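Local coordinates for protein malate synthase (Haloferax volcanii, PDB 3OYX) that catalyses the magnesium-dependent Claisen condensation of acetyl-CoA with glyoxylate and hydrolysis of the malyl-CoA formed, giving malate for the glyoxylate cycle, at residues 11-16 against 256-261; 46-51 against 81-86; 122-127 against 153-158; 188-193 against 207-212. All coordinates share one frame; numbering follows the deposited sequence.

Interaction 1 of 4, residues 11-16 against 256-261; sequences VRTFFT and IWSLTP. With GLV (glyoxylic acid), chain B.
The backbones of Thr13-Phe15 and Ile256-Ser258 run parallel as neighbouring strands, their axes 4.4 Å apart at closest and crossing at -34°. Firm bonds join Ile256 N to Arg12 O at 3.1 Å and Ser258 N to Phe14 O at 2.8 Å; Phe14 N to Ile256 O and Thr16 N to Ser258 O are weak. Phe14 and Trp257 share one face of the sheet and form a T-shaped pair: the edge of Phe14, through CE2, meets the face of the indole, centroids 4.8 Å apart and planes at 62°. Thr16 turns OG1 between its backbone N and carbonyl carbon (chi1 47°), within 2.9 Å of Trp257 NE1, and this hydrogen bond helps fix the indole's rotation. Its far corner, Trp257 CH2, comes 3.7 Å from C1 of the magnesium-bound glyoxylate. Thr16 binds acetyl-CoA, as Leu259 probably does. On the other face, Phe15 sets its ring edge against the carbonyl oxygens of Ser258 and Leu259. Such pairing of first and last strands closes a TIM barrel. Strand 45-49 flanks segment 11-16, Leu185 and Val187 of strand 183-188 pack against Phe14 and Trp257 inside, and helix 261-269 covers Thr13, Phe15 and Ser258 outside.

Interaction 2 of 4, residues 46-51 against 81-86; sequences WVPDNE and IHPRMV. With GLV (glyoxylic acid), chain C; GLV (glyoxylic acid), chain B.
Arg84 grips Asp49 side-on with two nitrogens, NE to OD1 at 2.8 Å and NH2 to OD2 at 2.8 Å, the two groups running side by side while their planes differ by 50°. The NE bond is nearly straight (172°) and lies in the guanidinium plane, yet meets OD1 from above the carboxylate. Glu51 approaches differently: its OE1 sits over the guanidinium face, 3.0 Å from Arg84 CZ, a purely electrostatic pairing. A bend at chi3 (78°) presents the outer nitrogens to the two bound glyoxylate molecules, NH1 bonding O1 of the magnesium-bound one at 2.8 Å and NH2 bonding O3 of the second at 2.8 Å. This is the usual plan of a TIM barrel, whose active-site residues sit at the C-terminal ends of the parallel strands and in the loops that follow, here after 45-49 and 80-81. One shell out, Glu51 N reaches Asp49 OD1 at 2.9 Å from the face opposite Arg84 NE, an Asx turn that steadies the carboxylate. The backbone of Arg84 is held twice, its N bonding Pro48 O and its O accepting from Asn50 N, while one water joins Asn50 ND2 to Val86 N and Asn50 OD1 bonds Thr19. Farther back His82 N bonds Trp46 O at 2.9 Å, Ile81 CG1 touches the edge of the Trp46 indole, and Trp46 NE1 is taken up by Ser17.

Interaction 3 of 4, residues 122-127 against 153-158; sequences PEVGGI and MSVIIE. With MG (magnesium ion), chain D; GLV (glyoxylic acid), chain B.
Glu158 places CG between its backbone N and carbonyl carbon (chi1 53°) and then runs extended, which carries its carboxylate to the backbone of Glu123; Glu123 bends at chi2 (-68°) so that its own carboxylate lies against that of Glu158. The two oxygens of Glu158 then divide their work. OE2 accepts from Glu123 N at 2.8 Å with its anti lone pair, while OE1 binds the magnesium ion at 2.1 Å. The glyoxylate chelates the metal through O1 and O3, and two waters and Asp192 complete six ligands. Because the backbone bond holds OE2, the first-shell oxygen OE1 is positioned by a second-shell residue. The glutamate carboxylates stack with planes 26° apart, Glu123 OE1 lying 4.0 Å from Glu158 OE2; the metal and Arg89, which bridges to Glu123, would offset the like charges. A water donates to both Val124 O and Ile156 O and accepts from Glu158 N at 2.8 Å, so it ties the loop to the strand end where direct backbone bonds are lacking. Behind it Val124 CG1 packs 3.9 Å from Val155 CG1, and Pro122 CA rests 3.7 Å from Ile156 CG1. In the TIM barrel, strand 152-157 runs between strands 118-121 and 183-188, Ile156 packs on Val187, and Trp130 of helix 127-143 covers Val124.

Interaction 4 of 4, residues 188-193 against 207-212; sequences DGEVDY and PAWPEL. With MG (magnesium ion), chain D; GLV (glyoxylic acid), chain B.
Tyr193 is packed closely on two sides. The edge of the Tyr193 ring points at the face of the Trp209 indole, Tyr193 CE2 lying 3.4 Å from Trp209 CD2 with planes at 84°, a T-shaped pair; over one face of the Tyr193 ring stands Leu212 CD2, 3.6 Å from its centroid and 7° off the normal, a CH-pi contact. With CG anti to the backbone N (chi1 -180°), the tyrosine leans into this wedge, and its hydroxyl bonds Glu163. Leu212 is held between that ring and Asp188, whose OD1, itself bonded to Thr216, lies 3.5 Å from Leu212 CG. Packing thins beyond: Glu190 CG meets Trp209 CD1 at 3.8 Å, and its carboxylate turns to Arg244. The arrangement belongs to the C-terminal end of a TIM-barrel strand, where Asp188 leads through the N-cap Gly189 into helix 190-196. The helix start receives the glyoxylate carboxylate, Val191 N bonding O2 at 2.8 Å and Asp192 N bonding O3 at 2.8 Å; its dipole probably aids binding. Asp192 OD2 ligates magnesium at 2.0 Å. Val191 points away from 207-212 and Asp192 makes no contact with it. That segment's loose side carries the exposed Ala208; Glu211 salt-bridges Lys251 of the third subunit.

How the interactions relate
All four contacts meet around one magnesium-bound glyoxylate, a worked example of a TIM barrel gathering its metal- and substrate-binding groups from many strands. Interactions 1 and 2 continue into each other through Phe15 O and Val47 N, 2.8 Å apart; interactions 3 and 4 do so through Ile157 O and Gly189 N, 3.0 Å apart. Across the barrel interior the indole of interaction 1 joins the others, Trp257 CH2 lying 3.3 Å from Arg84 NH1 and Trp257 CZ3 3.8 Å from Ile156 CD1. The metal belongs to interactions 3 and 4 together, with Glu158 OE1 and Asp192 OD2 3.1 Å apart. Interactions 2 and 4, with centres about 20 Å apart, do not touch and meet through the ligand.

Interaction 1 of 4, residues 11-16 against 256-261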
# COMPACT_ATOMS: atom_id res chain seq x y z
N VAL A 11 23.21 -0.73 2.80
CA VAL A 11 23.81 -1.06 1.54
C VAL A 11 23.25 0.04 0.64
O VAL A 11 22.04 0.21 0.62
CB VAL A 11 23.36 -2.43 1.01
CG1 VAL A 11 23.56 -2.55 -0.50
CG2 VAL A 11 24.06 -3.57 1.71
N ARG A 12 24.12 0.79 -0.06
CA ARG A 12 23.72 1.94 -0.89
C ARG A 12 23.75 1.51 -2.32
O ARG A 12 23.02 2.04 -3.15
CB ARG A 12 24.74 3.08 -0.80
CG ARG A 12 24.99 3.68 0.56
CD ARG A 12 26.19 4.53 0.52
NE ARG A 12 27.33 3.63 0.45
CZ ARG A 12 28.61 3.98 0.44
NH1 ARG A 12 28.93 5.27 0.50
NH2 ARG A 12 29.54 3.03 0.37
N THR A 13 24.66 0.60 -2.64
CA THR A 13 24.87 0.29 -4.04
C THR A 13 24.84 -1.21 -4.22
O THR A 13 25.50 -1.96 -3.47
CB THR A 13 26.16 0.98 -4.59
OG1 THR A 13 27.25 0.79 -3.66
CG2 THR A 13 25.92 2.47 -4.74
N PHE A 14 24.08 -1.62 -5.23
CA PHE A 14 23.90 -3.03 -5.53
C PHE A 14 24.20 -3.11 -7.02
O PHE A 14 23.34 -2.77 -7.85
CB PHE A 14 22.45 -3.40 -5.11
CG PHE A 14 22.02 -4.80 -5.48
CD1 PHE A 14 22.09 -5.83 -4.55
CD2 PHE A 14 21.48 -5.09 -6.74
CE1 PHE A 14 21.66 -7.13 -4.90
CE2 PHE A 14 21.09 -6.36 -7.09
CZ PHE A 14 21.20 -7.38 -6.17
N PHE A 15 25.42 -3.51 -7.37
CA PHE A 15 25.88 -3.31 -8.76
C PHE A 15 26.02 -4.60 -9.49
O PHE A 15 26.79 -5.45 -9.04
CB PHE A 15 27.23 -2.52 -8.79
CG PHE A 15 27.93 -2.43 -10.17
CD1 PHE A 15 27.23 -2.11 -11.35
CD2 PHE A 15 29.33 -2.65 -10.29
CE1 PHE A 15 27.87 -2.06 -12.62
CE2 PHE A 15 30.02 -2.55 -11.54
CZ PHE A 15 29.30 -2.26 -12.70
N THR A 16 25.36 -4.76 -10.63
CA THR A 16 25.49 -6.00 -11.41
C THR A 16 26.46 -6.04 -12.63
O THR A 16 26.65 -5.03 -13.33
CB THR A 16 24.09 -6.48 -11.89
OG1 THR A 16 23.39 -5.36 -12.43
CG2 THR A 16 23.26 -7.01 -10.69
N ILE A 256 20.08 1.28 -3.90
CA ILE A 256 19.42 1.07 -5.17
C ILE A 256 20.33 0.22 -6.00
O ILE A 256 21.51 0.11 -5.72
CB ILE A 256 19.13 2.41 -5.86
CG1 ILE A 256 18.48 2.19 -7.23
CG2 ILE A 256 20.43 3.29 -5.92
CD1 ILE A 256 17.58 3.34 -7.60
N TRP A 257 19.76 -0.41 -7.02
CA TRP A 257 20.55 -1.07 -8.05
C TRP A 257 21.43 -0.05 -8.84
O TRP A 257 21.06 1.13 -8.99
CB TRP A 257 19.55 -1.72 -8.98
CG TRP A 257 19.99 -2.91 -9.76
CD1 TRP A 257 20.95 -2.96 -10.76
CD2 TRP A 257 19.41 -4.21 -9.71
NE1 TRP A 257 21.01 -4.21 -11.30
CE2 TRP A 257 20.06 -4.99 -10.69
CE3 TRP A 257 18.37 -4.78 -8.95
CZ2 TRP A 257 19.72 -6.33 -10.91
CZ3 TRP A 257 18.05 -6.12 -9.14
CH2 TRP A 257 18.72 -6.87 -10.12
N SER A 258 22.60 -0.49 -9.32
CA SER A 258 23.46 0.36 -10.15
C SER A 258 23.86 -0.48 -11.36
O SER A 258 24.14 -1.68 -11.23
CB SER A 258 24.71 0.80 -9.42
OG SER A 258 24.40 1.80 -8.48
N LEU A 259 23.81 0.13 -12.54
CA LEU A 259 24.07 -0.59 -13.75
C LEU A 259 25.46 -0.28 -14.33
O LEU A 259 25.93 -0.99 -15.19
CB LEU A 259 22.96 -0.27 -14.74
CG LEU A 259 21.63 -0.93 -14.40
CD1 LEU A 259 20.62 -0.54 -15.43
CD2 LEU A 259 21.81 -2.44 -14.41
N THR A 260 26.09 0.79 -13.85
CA THR A 260 27.36 1.32 -14.36
C THR A 260 28.19 1.89 -13.21
O THR A 260 27.66 2.23 -12.15
CB THR A 260 27.14 2.47 -15.40
OG1 THR A 260 26.38 3.54 -14.81
CG2 THR A 260 26.40 2.01 -16.59
N PRO A 261 29.50 2.07 -13.44
CA PRO A 261 30.30 2.74 -12.40
C PRO A 261 29.80 4.16 -12.18
O PRO A 261 29.88 4.72 -11.08
CB PRO A 261 31.71 2.72 -12.99
CG PRO A 261 31.71 1.49 -13.90
CD PRO A 261 30.33 1.50 -14.53
C1 GLV B . 15.41 -7.20 -11.69
O1 GLV B . 15.73 -8.36 -11.99
C2 GLV B . 14.28 -6.69 -12.46
O2 GLV B . 14.02 -5.49 -12.40
O3 GLV B . 13.51 -7.56 -13.17

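Interaction 2 of 4, residues 46-51 against 81-86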
# COMPACT_ATOMS: atom_id res chain seq x y z
N TRP A 46 28.36 -6.28 -4.69
CA TRP A 46 28.61 -6.50 -6.12
C TRP A 46 28.01 -7.81 -6.55
O TRP A 46 28.16 -8.83 -5.88
CB TRP A 46 30.13 -6.44 -6.43
CG TRP A 46 30.49 -6.79 -7.82
CD1 TRP A 46 29.89 -6.34 -8.97
CD2 TRP A 46 31.54 -7.67 -8.24
NE1 TRP A 46 30.47 -6.93 -10.09
CE2 TRP A 46 31.52 -7.70 -9.68
CE3 TRP A 46 32.53 -8.39 -7.57
CZ2 TRP A 46 32.41 -8.48 -10.43
CZ3 TRP A 46 33.42 -9.17 -8.32
CH2 TRP A 46 33.32 -9.24 -9.74
N VAL A 47 27.35 -7.82 -7.69
CA VAL A 47 26.58 -8.95 -8.09
C VAL A 47 27.08 -9.46 -9.43
O VAL A 47 26.54 -9.08 -10.48
CB VAL A 47 25.05 -8.58 -8.06
CG1 VAL A 47 24.16 -9.82 -8.31
CG2 VAL A 47 24.69 -7.97 -6.72
N PRO A 48 28.10 -10.35 -9.43
CA PRO A 48 28.26 -11.10 -10.67
C PRO A 48 26.92 -11.72 -10.96
O PRO A 48 26.44 -12.53 -10.16
CB PRO A 48 29.28 -12.19 -10.30
CG PRO A 48 30.05 -11.66 -9.21
CD PRO A 48 29.11 -10.73 -8.44
N ASP A 49 26.33 -11.36 -12.09
CA ASP A 49 24.97 -11.71 -12.40
C ASP A 49 24.85 -12.79 -13.44
O ASP A 49 24.82 -12.48 -14.62
CB ASP A 49 24.26 -10.51 -12.98
CG ASP A 49 22.76 -10.73 -13.09
OD1 ASP A 49 22.30 -11.81 -12.67
OD2 ASP A 49 22.05 -9.83 -13.62
N ASN A 50 24.68 -14.04 -13.02
CA ASN A 50 24.45 -15.13 -13.90
C ASN A 50 23.00 -15.28 -14.40
O ASN A 50 22.63 -16.28 -15.06
CB ASN A 50 24.95 -16.41 -13.25
CG ASN A 50 25.57 -17.36 -14.26
OD1 ASN A 50 26.28 -16.93 -15.18
ND2 ASN A 50 25.33 -18.63 -14.11
N GLU A 51 22.15 -14.33 -14.05
CA GLU A 51 20.76 -14.47 -14.46
C GLU A 51 20.53 -13.58 -15.66
O GLU A 51 21.12 -13.84 -16.70
CB GLU A 51 19.75 -14.16 -13.35
CG GLU A 51 18.32 -14.70 -13.68
CD GLU A 51 17.21 -13.70 -13.39
OE1 GLU A 51 17.52 -12.52 -13.16
OE2 GLU A 51 16.01 -14.06 -13.41
N ILE A 81 30.50 -9.50 -1.91
CA ILE A 81 30.21 -10.10 -3.21
C ILE A 81 29.09 -11.12 -3.09
O ILE A 81 29.23 -12.06 -2.30
CB ILE A 81 31.44 -10.79 -3.81
CG1 ILE A 81 32.62 -9.81 -3.99
CG2 ILE A 81 31.10 -11.42 -5.15
CD1 ILE A 81 33.91 -10.52 -4.55
N HIS A 82 28.04 -10.97 -3.91
CA HIS A 82 26.83 -11.81 -3.90
C HIS A 82 26.34 -12.10 -5.30
O HIS A 82 25.56 -11.35 -5.88
CB HIS A 82 25.69 -11.14 -3.11
CG HIS A 82 26.04 -10.71 -1.70
ND1 HIS A 82 25.62 -11.40 -0.58
CD2 HIS A 82 26.74 -9.64 -1.24
CE1 HIS A 82 26.01 -10.76 0.51
NE2 HIS A 82 26.69 -9.69 0.14
N PRO A 83 26.81 -13.20 -5.90
CA PRO A 83 26.37 -13.46 -7.26
C PRO A 83 24.87 -13.81 -7.36
O PRO A 83 24.36 -14.56 -6.53
CB PRO A 83 27.20 -14.68 -7.65
CG PRO A 83 28.44 -14.59 -6.83
CD PRO A 83 27.99 -13.99 -5.52
N ARG A 84 24.19 -13.33 -8.40
CA ARG A 84 22.84 -13.69 -8.67
C ARG A 84 22.84 -14.97 -9.47
O ARG A 84 23.43 -15.01 -10.57
CB ARG A 84 22.12 -12.59 -9.44
CG ARG A 84 20.66 -12.96 -9.78
CD ARG A 84 19.77 -11.78 -10.02
NE ARG A 84 19.91 -11.15 -11.32
CZ ARG A 84 19.06 -10.26 -11.84
NH1 ARG A 84 17.93 -9.92 -11.20
NH2 ARG A 84 19.30 -9.75 -13.04
N MET A 85 22.15 -15.99 -8.94
CA MET A 85 21.93 -17.27 -9.62
C MET A 85 20.58 -17.25 -10.37
O MET A 85 19.81 -16.30 -10.22
CB MET A 85 21.89 -18.35 -8.55
CG MET A 85 23.16 -18.40 -7.75
SD MET A 85 24.53 -19.04 -8.75
CE MET A 85 25.21 -17.58 -9.48
N VAL A 86 20.26 -18.27 -11.15
CA VAL A 86 18.99 -18.31 -11.79
C VAL A 86 18.09 -19.01 -10.81
O VAL A 86 18.57 -19.78 -9.95
CB VAL A 86 19.05 -19.08 -13.18
CG1 VAL A 86 19.85 -18.29 -14.19
CG2 VAL A 86 19.56 -20.56 -13.04
C1 GLV C . 18.88 -5.81 -15.31
O1 GLV C . 20.01 -6.29 -15.41
C2 GLV C . 17.71 -6.67 -15.00
O2 GLV C . 16.61 -6.56 -15.57
O3 GLV C . 17.85 -7.58 -14.05
C1 GLV B . 15.41 -7.20 -11.69
O1 GLV B . 15.73 -8.36 -11.99
C2 GLV B . 14.28 -6.69 -12.46
O2 GLV B . 14.02 -5.49 -12.40
O3 GLV B . 13.51 -7.56 -13.17
O HOH W 1 23.04 -19.66 -12.07

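Interaction 3 of 4, residues 122-127 against 153-158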
# COMPACT_ATOMS: atom_id res chain seq x y z
N PRO A 122 16.65 -14.63 -7.86
CA PRO A 122 15.59 -13.87 -8.52
C PRO A 122 14.25 -14.66 -8.57
O PRO A 122 14.26 -15.89 -8.38
CB PRO A 122 16.10 -13.81 -9.96
CG PRO A 122 16.81 -15.11 -10.14
CD PRO A 122 17.54 -15.30 -8.83
N GLU A 123 13.15 -13.99 -8.90
CA GLU A 123 11.91 -14.64 -9.27
C GLU A 123 11.25 -15.45 -8.18
O GLU A 123 10.45 -16.29 -8.50
CB GLU A 123 12.13 -15.54 -10.48
CG GLU A 123 12.52 -14.76 -11.70
CD GLU A 123 11.39 -13.88 -12.23
OE1 GLU A 123 11.59 -13.26 -13.28
OE2 GLU A 123 10.30 -13.79 -11.59
N VAL A 124 11.55 -15.23 -6.91
CA VAL A 124 10.99 -16.05 -5.86
C VAL A 124 9.42 -15.82 -5.84
O VAL A 124 8.91 -14.78 -6.28
CB VAL A 124 11.60 -15.65 -4.49
CG1 VAL A 124 13.07 -16.07 -4.34
CG2 VAL A 124 11.37 -14.14 -4.23
N GLY A 125 8.68 -16.78 -5.30
CA GLY A 125 7.23 -16.70 -5.22
C GLY A 125 6.83 -16.41 -3.80
O GLY A 125 7.39 -15.52 -3.17
N GLY A 126 5.91 -17.20 -3.28
CA GLY A 126 5.43 -17.10 -1.91
C GLY A 126 6.40 -17.72 -0.91
O GLY A 126 7.42 -18.34 -1.32
N ILE A 127 6.14 -17.54 0.40
CA ILE A 127 7.14 -17.94 1.38
C ILE A 127 7.59 -19.42 1.16
O ILE A 127 8.75 -19.73 1.38
CB ILE A 127 6.67 -17.67 2.81
CG1 ILE A 127 7.85 -17.73 3.78
CG2 ILE A 127 5.57 -18.64 3.21
CD1 ILE A 127 8.74 -16.48 3.59
N MET A 153 21.37 -15.10 1.94
CA MET A 153 20.43 -15.21 0.80
C MET A 153 19.76 -13.87 0.59
O MET A 153 19.32 -13.27 1.59
CB MET A 153 19.33 -16.24 1.09
CG MET A 153 18.27 -16.46 -0.02
SD MET A 153 17.07 -17.71 0.50
CE MET A 153 15.57 -17.27 -0.36
N SER A 154 19.63 -13.41 -0.65
CA SER A 154 18.93 -12.18 -0.91
C SER A 154 17.93 -12.47 -1.99
O SER A 154 18.20 -13.29 -2.89
CB SER A 154 19.88 -11.07 -1.40
OG SER A 154 20.76 -10.62 -0.37
N VAL A 155 16.78 -11.81 -1.98
CA VAL A 155 15.82 -12.21 -2.98
C VAL A 155 15.47 -11.00 -3.77
O VAL A 155 15.55 -9.89 -3.23
CB VAL A 155 14.60 -12.84 -2.31
CG1 VAL A 155 15.04 -14.17 -1.63
CG2 VAL A 155 14.01 -11.87 -1.29
N ILE A 156 15.14 -11.19 -5.04
CA ILE A 156 14.59 -10.14 -5.82
C ILE A 156 13.08 -10.27 -5.64
O ILE A 156 12.49 -11.36 -5.87
CB ILE A 156 14.94 -10.26 -7.33
CG1 ILE A 156 16.45 -10.39 -7.60
CG2 ILE A 156 14.44 -9.02 -8.05
CD1 ILE A 156 17.32 -9.25 -7.12
N ILE A 157 12.45 -9.19 -5.20
CA ILE A 157 11.02 -9.11 -5.15
C ILE A 157 10.48 -8.68 -6.51
O ILE A 157 10.48 -7.47 -6.85
CB ILE A 157 10.57 -8.14 -4.08
CG1 ILE A 157 11.28 -8.52 -2.76
CG2 ILE A 157 8.98 -8.10 -4.07
CD1 ILE A 157 10.69 -9.74 -1.98
N GLU A 158 10.04 -9.63 -7.31
CA GLU A 158 9.61 -9.23 -8.66
C GLU A 158 8.40 -9.99 -9.18
O GLU A 158 8.28 -10.23 -10.40
CB GLU A 158 10.76 -9.35 -9.67
CG GLU A 158 11.46 -10.71 -9.72
CD GLU A 158 12.84 -10.64 -10.41
OE1 GLU A 158 13.15 -9.63 -11.08
OE2 GLU A 158 13.62 -11.60 -10.27
MG MG D . 14.34 -9.38 -12.82
C1 GLV B . 15.41 -7.20 -11.69
O1 GLV B . 15.73 -8.36 -11.99
C2 GLV B . 14.28 -6.69 -12.46
O2 GLV B . 14.02 -5.49 -12.40
O3 GLV B . 13.51 -7.56 -13.17
O HOH W 2 8.21 -12.23 -12.27
O HOH W 3 10.24 -12.42 -6.98
O HOH W 4 15.18 -11.25 -12.47
O HOH W 5 15.72 -9.21 -14.62

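Interaction 4 of 4, residues 188-193 against 207-212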
# COMPACT_ATOMS: atom_id res chain seq x y z
N ASP A 188 13.92 -4.81 -4.79
CA ASP A 188 12.87 -4.71 -5.79
C ASP A 188 13.40 -4.98 -7.18
O ASP A 188 14.48 -4.55 -7.52
CB ASP A 188 12.15 -3.34 -5.72
CG ASP A 188 11.24 -3.27 -4.52
OD1 ASP A 188 10.82 -4.40 -4.15
OD2 ASP A 188 10.96 -2.18 -3.94
N GLY A 189 12.63 -5.68 -7.99
CA GLY A 189 12.97 -5.85 -9.39
C GLY A 189 11.82 -5.36 -10.21
O GLY A 189 10.99 -6.13 -10.70
N GLU A 190 11.79 -4.04 -10.36
CA GLU A 190 10.71 -3.37 -11.08
C GLU A 190 10.49 -3.88 -12.51
O GLU A 190 9.38 -3.74 -13.05
CB GLU A 190 10.86 -1.84 -11.09
CG GLU A 190 10.32 -1.19 -9.86
CD GLU A 190 11.36 -1.07 -8.79
OE1 GLU A 190 12.39 -1.79 -8.82
OE2 GLU A 190 11.17 -0.23 -7.90
N VAL A 191 11.52 -4.46 -13.13
CA VAL A 191 11.36 -4.91 -14.52
C VAL A 191 10.43 -6.14 -14.62
O VAL A 191 9.35 -6.06 -15.19
CB VAL A 191 12.70 -5.12 -15.29
CG1 VAL A 191 12.42 -5.38 -16.76
CG2 VAL A 191 13.54 -3.85 -15.19
N ASP A 192 10.84 -7.27 -14.06
CA ASP A 192 10.05 -8.45 -14.12
C ASP A 192 8.75 -8.24 -13.36
O ASP A 192 7.71 -8.80 -13.76
CB ASP A 192 10.83 -9.58 -13.50
CG ASP A 192 11.87 -10.11 -14.45
OD1 ASP A 192 11.45 -10.41 -15.58
OD2 ASP A 192 13.07 -10.22 -14.08
N TYR A 193 8.78 -7.38 -12.33
CA TYR A 193 7.56 -7.08 -11.58
C TYR A 193 6.48 -6.42 -12.44
O TYR A 193 5.29 -6.82 -12.35
CB TYR A 193 7.88 -6.24 -10.35
CG TYR A 193 6.73 -5.84 -9.44
CD1 TYR A 193 6.31 -6.68 -8.42
CD2 TYR A 193 6.13 -4.58 -9.57
CE1 TYR A 193 5.27 -6.31 -7.56
CE2 TYR A 193 5.12 -4.17 -8.73
CZ TYR A 193 4.69 -5.05 -7.70
OH TYR A 193 3.66 -4.65 -6.87
N PRO A 207 6.66 1.81 -14.68
CA PRO A 207 6.00 2.57 -13.61
C PRO A 207 6.93 2.74 -12.38
O PRO A 207 7.91 1.98 -12.18
CB PRO A 207 4.81 1.68 -13.21
CG PRO A 207 4.69 0.64 -14.28
CD PRO A 207 6.07 0.47 -14.85
N ALA A 208 6.56 3.70 -11.54
CA ALA A 208 7.29 4.04 -10.35
C ALA A 208 7.00 3.09 -9.16
O ALA A 208 7.81 2.97 -8.23
CB ALA A 208 7.01 5.52 -10.03
N TRP A 209 5.85 2.42 -9.17
CA TRP A 209 5.47 1.43 -8.12
C TRP A 209 5.80 1.89 -6.69
O TRP A 209 6.47 1.19 -5.91
CB TRP A 209 6.18 0.13 -8.39
CG TRP A 209 5.84 -0.51 -9.67
CD1 TRP A 209 6.68 -0.74 -10.73
CD2 TRP A 209 4.58 -1.12 -10.02
NE1 TRP A 209 6.01 -1.45 -11.72
CE2 TRP A 209 4.72 -1.67 -11.32
CE3 TRP A 209 3.35 -1.25 -9.36
CZ2 TRP A 209 3.70 -2.34 -11.97
CZ3 TRP A 209 2.31 -1.90 -10.02
CH2 TRP A 209 2.49 -2.43 -11.32
N PRO A 210 5.31 3.06 -6.31
CA PRO A 210 5.68 3.50 -4.96
C PRO A 210 5.25 2.49 -3.93
O PRO A 210 5.96 2.31 -2.97
CB PRO A 210 4.89 4.81 -4.77
CG PRO A 210 3.82 4.83 -5.92
CD PRO A 210 4.28 3.90 -6.98
N GLU A 211 4.12 1.81 -4.11
CA GLU A 211 3.62 0.93 -3.03
C GLU A 211 4.51 -0.28 -2.92
O GLU A 211 4.79 -0.72 -1.82
CB GLU A 211 2.18 0.45 -3.22
CG GLU A 211 1.04 1.50 -3.46
CD GLU A 211 1.02 2.14 -4.88
OE1 GLU A 211 1.87 1.77 -5.81
OE2 GLU A 211 0.11 3.04 -5.00
N LEU A 212 5.04 -0.79 -4.02
CA LEU A 212 5.97 -1.91 -3.90
C LEU A 212 7.18 -1.54 -3.04
O LEU A 212 7.63 -2.36 -2.22
CB LEU A 212 6.48 -2.37 -5.24
CG LEU A 212 7.63 -3.38 -5.19
CD1 LEU A 212 7.17 -4.67 -4.55
CD2 LEU A 212 8.15 -3.65 -6.58
MG MG D . 14.34 -9.38 -12.82
C1 GLV B . 15.41 -7.20 -11.69
O1 GLV B . 15.73 -8.36 -11.99
C2 GLV B . 14.28 -6.69 -12.46
O2 GLV B . 14.02 -5.49 -12.40
O3 GLV B . 13.51 -7.56 -13.17
O HOH W 5 15.72 -9.21 -14.62
O HOH W 4 15.18 -11.25 -12.47